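Side-chain contacts in C-type diheme-containing protein (Kuenenia stuttgartiensis, PDB 6H5L), which probably transfers electrons through its covalently bound c-type hemes, as part of a multiheme reductase complex of an anammox bacterium: residues B[122-127]-B[211-216]; B[140-145]-B[164-169]. All coordinates share one frame; numbering follows the deposited sequence.

Contact 1: B[122-127]-B[211-216]; sequences ERTILA and LTHYVM. With HEC (heme c), chain K.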
loop_
_atom_site.group_PDB
_atom_site.type_symbol
_atom_site.label_atom_id
_atom_site.label_comp_id
_atom_site.label_asym_id
_atom_site.label_seq_id
_atom_site.Cartn_x
_atom_site.Cartn_y
_atom_site.Cartn_z
ATOM N N GLU B 122 0.827 -34.326 8.463
ATOM C CA GLU B 122 1.165 -33.952 7.093
ATOM C C GLU B 122 1.178 -35.168 6.179
ATOM O O GLU B 122 0.920 -35.045 4.976
ATOM C CB GLU B 122 2.526 -33.254 7.044
ATOM C CG GLU B 122 2.560 -31.861 7.645
ATOM C CD GLU B 122 3.894 -31.169 7.422
ATOM O OE1 GLU B 122 3.908 -30.076 6.816
ATOM O OE2 GLU B 122 4.931 -31.719 7.848
ATOM N N ARG B 123 1.483 -36.345 6.729
ATOM C CA ARG B 123 1.530 -37.556 5.919
ATOM C C ARG B 123 0.128 -38.015 5.538
ATOM O O ARG B 123 -0.138 -38.330 4.371
ATOM C CB ARG B 123 2.271 -38.661 6.671
ATOM C CG ARG B 123 2.512 -39.909 5.845
ATOM C CD ARG B 123 3.575 -39.662 4.792
ATOM N NE ARG B 123 4.894 -40.111 5.226
ATOM C CZ ARG B 123 6.028 -39.782 4.617
ATOM N NH1 ARG B 123 6.006 -38.987 3.556
ATOM N NH2 ARG B 123 7.184 -40.240 5.076
ATOM N N THR B 124 -0.782 -38.067 6.514
ATOM C CA THR B 124 -2.136 -38.544 6.244
ATOM C C THR B 124 -2.879 -37.627 5.282
ATOM O O THR B 124 -3.690 -38.101 4.477
ATOM C CB THR B 124 -2.917 -38.678 7.553
ATOM O OG1 THR B 124 -2.983 -37.405 8.207
ATOM C CG2 THR B 124 -2.245 -39.683 8.475
ATOM N N ILE B 125 -2.623 -36.319 5.350
ATOM C CA ILE B 125 -3.306 -35.380 4.466
ATOM C C ILE B 125 -2.869 -35.588 3.020
ATOM O O ILE B 125 -3.693 -35.558 2.097
ATOM C CB ILE B 125 -3.059 -33.934 4.934
ATOM C CG1 ILE B 125 -3.704 -33.698 6.303
ATOM C CG2 ILE B 125 -3.590 -32.942 3.913
ATOM C CD1 ILE B 125 -3.408 -32.335 6.893
ATOM N N LEU B 126 -1.571 -35.814 2.798
ATOM C CA LEU B 126 -1.084 -36.016 1.437
ATOM C C LEU B 126 -1.529 -37.359 0.872
ATOM O O LEU B 126 -1.728 -37.482 -0.342
ATOM C CB LEU B 126 0.439 -35.896 1.398
ATOM C CG LEU B 126 0.996 -34.527 0.995
ATOM C CD1 LEU B 126 0.420 -33.416 1.865
ATOM C CD2 LEU B 126 2.515 -34.527 1.062
ATOM N N ALA B 127 -1.688 -38.372 1.726
ATOM C CA ALA B 127 -2.223 -39.645 1.256
ATOM C C ALA B 127 -3.686 -39.516 0.860
ATOM O O ALA B 127 -4.148 -40.224 -0.042
ATOM C CB ALA B 127 -2.053 -40.721 2.328
ATOM N N LEU B 211 -8.362 -39.929 3.720
ATOM C CA LEU B 211 -9.238 -39.122 2.878
ATOM C C LEU B 211 -10.005 -38.098 3.703
ATOM O O LEU B 211 -10.159 -36.944 3.286
ATOM C CB LEU B 211 -10.202 -40.032 2.121
ATOM C CG LEU B 211 -11.213 -39.397 1.170
ATOM C CD1 LEU B 211 -10.506 -38.707 0.016
ATOM C CD2 LEU B 211 -12.175 -40.459 0.659
ATOM N N THR B 212 -10.499 -38.503 4.876
ATOM C CA THR B 212 -11.194 -37.564 5.751
ATOM C C THR B 212 -10.288 -36.403 6.142
ATOM O O THR B 212 -10.714 -35.242 6.126
ATOM C CB THR B 212 -11.703 -38.285 7.000
ATOM O OG1 THR B 212 -12.721 -39.224 6.632
ATOM C CG2 THR B 212 -12.266 -37.296 8.000
ATOM N N HIS B 213 -9.032 -36.698 6.485
ATOM C CA HIS B 213 -8.110 -35.644 6.902
ATOM C C HIS B 213 -7.883 -34.630 5.789
ATOM O O HIS B 213 -7.786 -33.425 6.050
ATOM C CB HIS B 213 -6.782 -36.256 7.352
ATOM C CG HIS B 213 -6.891 -37.079 8.598
ATOM N ND1 HIS B 213 -5.908 -37.961 8.995
ATOM C CD2 HIS B 213 -7.864 -37.154 9.537
ATOM C CE1 HIS B 213 -6.272 -38.544 10.124
ATOM N NE2 HIS B 213 -7.455 -38.072 10.474
ATOM N N TYR B 214 -7.794 -35.094 4.540
ATOM C CA TYR B 214 -7.601 -34.162 3.434
ATOM C C TYR B 214 -8.865 -33.357 3.159
ATOM O O TYR B 214 -8.788 -32.177 2.793
ATOM C CB TYR B 214 -7.165 -34.903 2.171
ATOM C CG TYR B 214 -7.068 -33.989 0.972
ATOM C CD1 TYR B 214 -6.026 -33.079 0.852
ATOM C CD2 TYR B 214 -8.028 -34.024 -0.033
ATOM C CE1 TYR B 214 -5.937 -32.234 -0.240
ATOM C CE2 TYR B 214 -7.946 -33.185 -1.127
ATOM C CZ TYR B 214 -6.899 -32.293 -1.226
ATOM O OH TYR B 214 -6.818 -31.457 -2.316
ATOM N N VAL B 215 -10.036 -33.977 3.310
ATOM C CA VAL B 215 -11.287 -33.250 3.113
ATOM C C VAL B 215 -11.425 -32.139 4.145
ATOM O O VAL B 215 -11.821 -31.013 3.818
ATOM C CB VAL B 215 -12.485 -34.219 3.155
ATOM C CG1 VAL B 215 -13.794 -33.443 3.176
ATOM C CG2 VAL B 215 -12.447 -35.161 1.965
ATOM N N MET B 216 -11.095 -32.433 5.406
ATOM C CA MET B 216 -11.091 -31.393 6.429
ATOM C C MET B 216 -10.053 -30.318 6.129
ATOM O O MET B 216 -10.240 -29.154 6.499
ATOM C CB MET B 216 -10.832 -32.009 7.804
ATOM C CG MET B 216 -11.814 -33.104 8.195
ATOM S SD MET B 216 -13.512 -32.519 8.348
ATOM C CE MET B 216 -13.732 -32.595 10.123
HETATM FE FE HEC K . -19.073 -36.545 -3.023
HETATM C CHA HEC K . -21.524 -35.432 -0.892
HETATM C CHB HEC K . -16.743 -36.142 -0.528
HETATM C CHC HEC K . -16.677 -37.992 -5.013
HETATM C CHD HEC K . -21.161 -36.257 -5.716
HETATM N NA HEC K . -19.135 -35.957 -1.044
HETATM C C1A HEC K . -20.235 -35.423 -0.404
HETATM C C2A HEC K . -19.794 -34.865 0.861
HETATM C C3A HEC K . -18.473 -35.059 0.958
HETATM C C4A HEC K . -18.032 -35.751 -0.238
HETATM C CMA HEC K . -17.564 -34.630 2.132
HETATM C CAA HEC K . -20.699 -34.163 1.900
HETATM C CBA HEC K . -20.977 -35.095 3.078
HETATM C CGA HEC K . -21.894 -34.408 4.057
HETATM O O1A HEC K . -22.389 -33.296 3.737
HETATM O O2A HEC K . -22.133 -34.970 5.156
HETATM N NB HEC K . -17.053 -36.918 -2.841
HETATM C C1B HEC K . -16.342 -36.821 -1.660
HETATM C C2B HEC K . -15.110 -37.566 -1.813
HETATM C C3B HEC K . -15.084 -38.078 -3.053
HETATM C C4B HEC K . -16.309 -37.679 -3.722
HETATM C CMB HEC K . -14.030 -37.689 -0.713
HETATM C CAB HEC K . -13.974 -38.938 -3.703
HETATM C CBB HEC K . -13.743 -40.271 -2.958
HETATM N NC HEC K . -18.926 -36.995 -5.007
HETATM C C1C HEC K . -17.877 -37.664 -5.611
HETATM C C2C HEC K . -18.310 -38.079 -6.932
HETATM C C3C HEC K . -19.490 -37.488 -7.171
HETATM C C4C HEC K . -19.942 -36.868 -5.934
HETATM C CMC HEC K . -17.370 -38.699 -7.994
HETATM C CAC HEC K . -20.309 -37.568 -8.482
HETATM C CBC HEC K . -20.800 -39.011 -8.728
HETATM N ND HEC K . -21.044 -35.918 -3.267
HETATM C C1D HEC K . -21.712 -35.930 -4.490
HETATM C C2D HEC K . -23.086 -35.539 -4.262
HETATM C C3D HEC K . -23.201 -35.281 -2.752
HETATM C C4D HEC K . -21.883 -35.542 -2.219
HETATM C CMD HEC K . -24.203 -35.411 -5.319
HETATM C CAD HEC K . -24.454 -34.837 -1.965
HETATM C CBD HEC K . -24.614 -33.323 -2.064
HETATM C CGD HEC K . -25.909 -32.896 -1.423
HETATM O O1D HEC K . -26.552 -33.736 -0.740
HETATM O O2D HEC K . -26.302 -31.713 -1.598
#
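T124 and I125, on the first turn of helix 122-135, press against H213 and Y214 of helix 205-217. Followed outward, H213 begins with CB, 4.1 Å from I125 CG1 and equally near T124 OG1. Its CG turns anti to the carbonyl carbon (chi1 -66°), carrying the imidazole past I125 to T124. The ring then meets the threonine with an edge: OG1 lies near the ring plane, and ND1 makes a 3.1 Å hydrogen bond to T124 OG1, in which either atom could be the donor. CE1, beyond ND1, is still 4.0 Å from T124 OG1. The hydroxyl has a second partner in the backbone N of T121, so it links the start of its helix to H213. L118 and P120 also pack on H213.

The helix segments cross at 92°, with axes 7.2 Å apart, the nearly perpendicular packing of N- and C-terminal helices that marks the class I cytochrome c fold. Next to the polar pair the contact turns apolar. I125 CG2 reaches the ring edge of Y214 in plane, 3.9 Å from CD1, while the backbone I125 O lies 3.5 Å from Y214 CB. A chi1 of 175° sets the ring opposite the backbone N and sends Y214 on to meet the Y132 ring; its OH makes a weak hydrogen bond to E133. On the heme side of helix 205-217, L211 CD2 packs 3.6 Å from heme methyl CMB.

Contact 2: B[140-145]-B[164-169]; sequences KCHGVE and IKPFDF. With HEC (heme c), chain K.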
loop_
_atom_site.group_PDB
_atom_site.type_symbol
_atom_site.label_atom_id
_atom_site.label_comp_id
_atom_site.label_asym_id
_atom_site.label_seq_id
_atom_site.Cartn_x
_atom_site.Cartn_y
_atom_site.Cartn_z
ATOM N N LYS B 140 -13.978 -34.573 -9.931
ATOM C CA LYS B 140 -14.965 -34.649 -11.003
ATOM C C LYS B 140 -16.254 -33.931 -10.617
ATOM O O LYS B 140 -16.705 -33.013 -11.310
ATOM C CB LYS B 140 -15.238 -36.114 -11.354
ATOM C CG LYS B 140 -14.132 -36.781 -12.162
ATOM C CD LYS B 140 -14.084 -36.236 -13.582
ATOM C CE LYS B 140 -12.960 -36.867 -14.384
ATOM N NZ LYS B 140 -13.125 -38.343 -14.486
ATOM N N CYS B 141 -16.854 -34.335 -9.496
ATOM C CA CYS B 141 -18.064 -33.690 -8.999
ATOM C C CYS B 141 -17.768 -32.497 -8.097
ATOM O O CYS B 141 -18.446 -31.469 -8.192
ATOM C CB CYS B 141 -18.927 -34.702 -8.238
ATOM S SG CYS B 141 -19.527 -36.113 -9.210
ATOM N N HIS B 142 -16.758 -32.603 -7.232
ATOM C CA HIS B 142 -16.540 -31.614 -6.183
ATOM C C HIS B 142 -15.526 -30.537 -6.541
ATOM O O HIS B 142 -15.508 -29.489 -5.886
ATOM C CB HIS B 142 -16.091 -32.307 -4.891
ATOM C CG HIS B 142 -17.162 -33.126 -4.242
ATOM N ND1 HIS B 142 -18.172 -32.567 -3.491
ATOM C CD2 HIS B 142 -17.380 -34.463 -4.233
ATOM C CE1 HIS B 142 -18.969 -33.522 -3.047
ATOM N NE2 HIS B 142 -18.510 -34.682 -3.483
ATOM N N GLY B 143 -14.688 -30.757 -7.548
ATOM C CA GLY B 143 -13.678 -29.787 -7.913
ATOM C C GLY B 143 -12.367 -29.997 -7.178
ATOM O O GLY B 143 -12.270 -30.748 -6.206
ATOM N N VAL B 144 -11.333 -29.304 -7.664
ATOM C CA VAL B 144 -9.984 -29.490 -7.130
ATOM C C VAL B 144 -9.910 -29.047 -5.673
ATOM O O VAL B 144 -9.210 -29.663 -4.858
ATOM C CB VAL B 144 -8.954 -28.748 -8.006
ATOM C CG1 VAL B 144 -8.845 -29.412 -9.371
ATOM C CG2 VAL B 144 -9.327 -27.278 -8.155
ATOM N N GLU B 145 -10.630 -27.986 -5.317
ATOM C CA GLU B 145 -10.629 -27.455 -3.961
ATOM C C GLU B 145 -11.856 -27.870 -3.158
ATOM O O GLU B 145 -11.977 -27.482 -1.992
ATOM C CB GLU B 145 -10.537 -25.925 -3.997
ATOM C CG GLU B 145 -9.200 -25.375 -4.472
ATOM C CD GLU B 145 -8.167 -25.308 -3.362
ATOM O OE1 GLU B 145 -7.301 -26.206 -3.292
ATOM O OE2 GLU B 145 -8.227 -24.357 -2.554
ATOM N N ILE B 164 -28.945 -32.543 -8.043
ATOM C CA ILE B 164 -28.188 -32.472 -6.793
ATOM C C ILE B 164 -26.760 -32.085 -7.176
ATOM O O ILE B 164 -25.891 -32.935 -7.384
ATOM C CB ILE B 164 -28.240 -33.778 -5.987
ATOM C CG1 ILE B 164 -27.401 -33.683 -4.709
ATOM C CG2 ILE B 164 -27.862 -34.995 -6.835
ATOM C CD1 ILE B 164 -27.758 -34.733 -3.673
ATOM N N LYS B 165 -26.510 -30.787 -7.261
ATOM C CA LYS B 165 -25.172 -30.278 -7.525
ATOM C C LYS B 165 -24.418 -30.196 -6.207
ATOM O O LYS B 165 -24.891 -29.521 -5.282
ATOM C CB LYS B 165 -25.246 -28.913 -8.181
ATOM C CG LYS B 165 -23.911 -28.306 -8.549
ATOM C CD LYS B 165 -24.104 -27.037 -9.368
ATOM C CE LYS B 165 -22.783 -26.323 -9.636
ATOM N NZ LYS B 165 -22.146 -25.761 -8.406
ATOM N N PRO B 166 -23.280 -30.874 -6.060
ATOM C CA PRO B 166 -22.614 -30.935 -4.748
ATOM C C PRO B 166 -22.295 -29.546 -4.219
ATOM O O PRO B 166 -21.575 -28.769 -4.850
ATOM C CB PRO B 166 -21.346 -31.746 -5.034
ATOM C CG PRO B 166 -21.137 -31.621 -6.507
ATOM C CD PRO B 166 -22.499 -31.549 -7.111
ATOM N N PHE B 167 -22.853 -29.236 -3.052
ATOM C CA PHE B 167 -22.649 -27.932 -2.446
ATOM C C PHE B 167 -21.176 -27.718 -2.112
ATOM O O PHE B 167 -20.406 -28.664 -1.916
ATOM C CB PHE B 167 -23.500 -27.788 -1.182
ATOM C CG PHE B 167 -23.107 -28.726 -0.073
ATOM C CD1 PHE B 167 -23.661 -29.992 0.012
ATOM C CD2 PHE B 167 -22.186 -28.338 0.888
ATOM C CE1 PHE B 167 -23.300 -30.856 1.030
ATOM C CE2 PHE B 167 -21.820 -29.197 1.908
ATOM C CZ PHE B 167 -22.378 -30.457 1.979
ATOM N N ASP B 168 -20.788 -26.449 -2.054
ATOM C CA ASP B 168 -19.447 -26.073 -1.626
ATOM C C ASP B 168 -19.279 -26.430 -0.154
ATOM O O ASP B 168 -19.913 -25.821 0.713
ATOM C CB ASP B 168 -19.233 -24.580 -1.859
ATOM C CG ASP B 168 -17.862 -24.108 -1.419
ATOM O OD1 ASP B 168 -16.961 -24.957 -1.256
ATOM O OD2 ASP B 168 -17.687 -22.886 -1.232
ATOM N N PHE B 169 -18.430 -27.416 0.139
ATOM C CA PHE B 169 -18.210 -27.836 1.517
ATOM C C PHE B 169 -16.977 -27.202 2.146
ATOM O O PHE B 169 -16.640 -27.542 3.285
ATOM C CB PHE B 169 -18.129 -29.371 1.616
ATOM C CG PHE B 169 -16.978 -29.997 0.863
ATOM C CD1 PHE B 169 -15.676 -29.906 1.338
ATOM C CD2 PHE B 169 -17.210 -30.726 -0.292
ATOM C CE1 PHE B 169 -14.627 -30.494 0.654
ATOM C CE2 PHE B 169 -16.166 -31.321 -0.978
ATOM C CZ PHE B 169 -14.873 -31.205 -0.503
HETATM FE FE HEC K . -19.073 -36.545 -3.023
HETATM C CHA HEC K . -21.524 -35.432 -0.892
HETATM C CHB HEC K . -16.743 -36.142 -0.528
HETATM C CHC HEC K . -16.677 -37.992 -5.013
HETATM C CHD HEC K . -21.161 -36.257 -5.716
HETATM N NA HEC K . -19.135 -35.957 -1.044
HETATM C C1A HEC K . -20.235 -35.423 -0.404
HETATM C C2A HEC K . -19.794 -34.865 0.861
HETATM C C3A HEC K . -18.473 -35.059 0.958
HETATM C C4A HEC K . -18.032 -35.751 -0.238
HETATM C CMA HEC K . -17.564 -34.630 2.132
HETATM C CAA HEC K . -20.699 -34.163 1.900
HETATM C CBA HEC K . -20.977 -35.095 3.078
HETATM C CGA HEC K . -21.894 -34.408 4.057
HETATM O O1A HEC K . -22.389 -33.296 3.737
HETATM O O2A HEC K . -22.133 -34.970 5.156
HETATM N NB HEC K . -17.053 -36.918 -2.841
HETATM C C1B HEC K . -16.342 -36.821 -1.660
HETATM C C2B HEC K . -15.110 -37.566 -1.813
HETATM C C3B HEC K . -15.084 -38.078 -3.053
HETATM C C4B HEC K . -16.309 -37.679 -3.722
HETATM C CMB HEC K . -14.030 -37.689 -0.713
HETATM C CAB HEC K . -13.974 -38.938 -3.703
HETATM C CBB HEC K . -13.743 -40.271 -2.958
HETATM N NC HEC K . -18.926 -36.995 -5.007
HETATM C C1C HEC K . -17.877 -37.664 -5.611
HETATM C C2C HEC K . -18.310 -38.079 -6.932
HETATM C C3C HEC K . -19.490 -37.488 -7.171
HETATM C C4C HEC K . -19.942 -36.868 -5.934
HETATM C CMC HEC K . -17.370 -38.699 -7.994
HETATM C CAC HEC K . -20.309 -37.568 -8.482
HETATM C CBC HEC K . -20.800 -39.011 -8.728
HETATM N ND HEC K . -21.044 -35.918 -3.267
HETATM C C1D HEC K . -21.712 -35.930 -4.490
HETATM C C2D HEC K . -23.086 -35.539 -4.262
HETATM C C3D HEC K . -23.201 -35.281 -2.752
HETATM C C4D HEC K . -21.883 -35.542 -2.219
HETATM C CMD HEC K . -24.203 -35.411 -5.319
HETATM C CAD HEC K . -24.454 -34.837 -1.965
HETATM C CBD HEC K . -24.614 -33.323 -2.064
HETATM C CGD HEC K . -25.909 -32.896 -1.423
HETATM O O1D HEC K . -26.552 -33.736 -0.740
HETATM O O2D HEC K . -26.302 -31.713 -1.598
HETATM O O HOH W 1 -18.409 -29.993 -3.245
#
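H142 and P166 bring the two backbones together, their CA atoms 6.3 Å apart, where short helix 139-142 ends beside an irregular loop and G143 leaves the helix with a positive phi of 90°. P166 sits against this helix end: its CG packs on the carbonyl O and the CB of C141, and its CB comes within 3.6 Å of H142 CE1, approaching the imidazole obliquely. C138, C141 and H142 are the fixed residues of the CXXCH heme-attachment motif of c-type cytochromes. C141 SG is bonded to heme CAC at 1.8 Å. H142 NE2 binds the heme FE, the iron, at 2.0 Å, and M196 is the other axial ligand.

The opposite nitrogen of the imidazole is also engaged. H142 ND1 donates to a water 2.6 Å from it, which lies in the ring plane and in turn donates to F167 O at 2.7 Å. In many class I cytochromes c the axial histidine bonds directly to a backbone carbonyl; here the water bridges the distance. With NE2 on the iron and ND1 on the water, the ring's turn about the iron-nitrogen bond is probably restrained. F169 adds an offset edge-to-face contact, its edge toward the H142 face with the planes at 64° and its CE2 3.4 Å from H142 ND1. Its CG lies between the backbone N and the carbonyl carbon (chi1 63°), which swings the phenyl over to the histidine. F167 instead turns its ring edge to a heme propionate, CZ lying 3.3 Å from O1A, and I164 CD1 packs by the other propionate.

Both contacts belong to one cytochrome c domain and touch the same heme, their centres about 17 Å apart. Along the chain, contact 2 is nested inside the loop that contact 1 closes, and helix 122-135 leads directly on to helix 139-142. Contact 1 packs the domain's terminal helices, meeting the porphyrin through L211, whereas contact 2 carries the covalent and axial attachment. V215 CG1 lies 4.0 Å from F169 CE1, joining helix 205-217 to the phenylalanine beside H142. The side chains of Y214 and H142 are about 9 Å apart. Y132, which packs on Y214, also ties contact 1 to contact 2 by a hydrogen bond from its OH to G143 O.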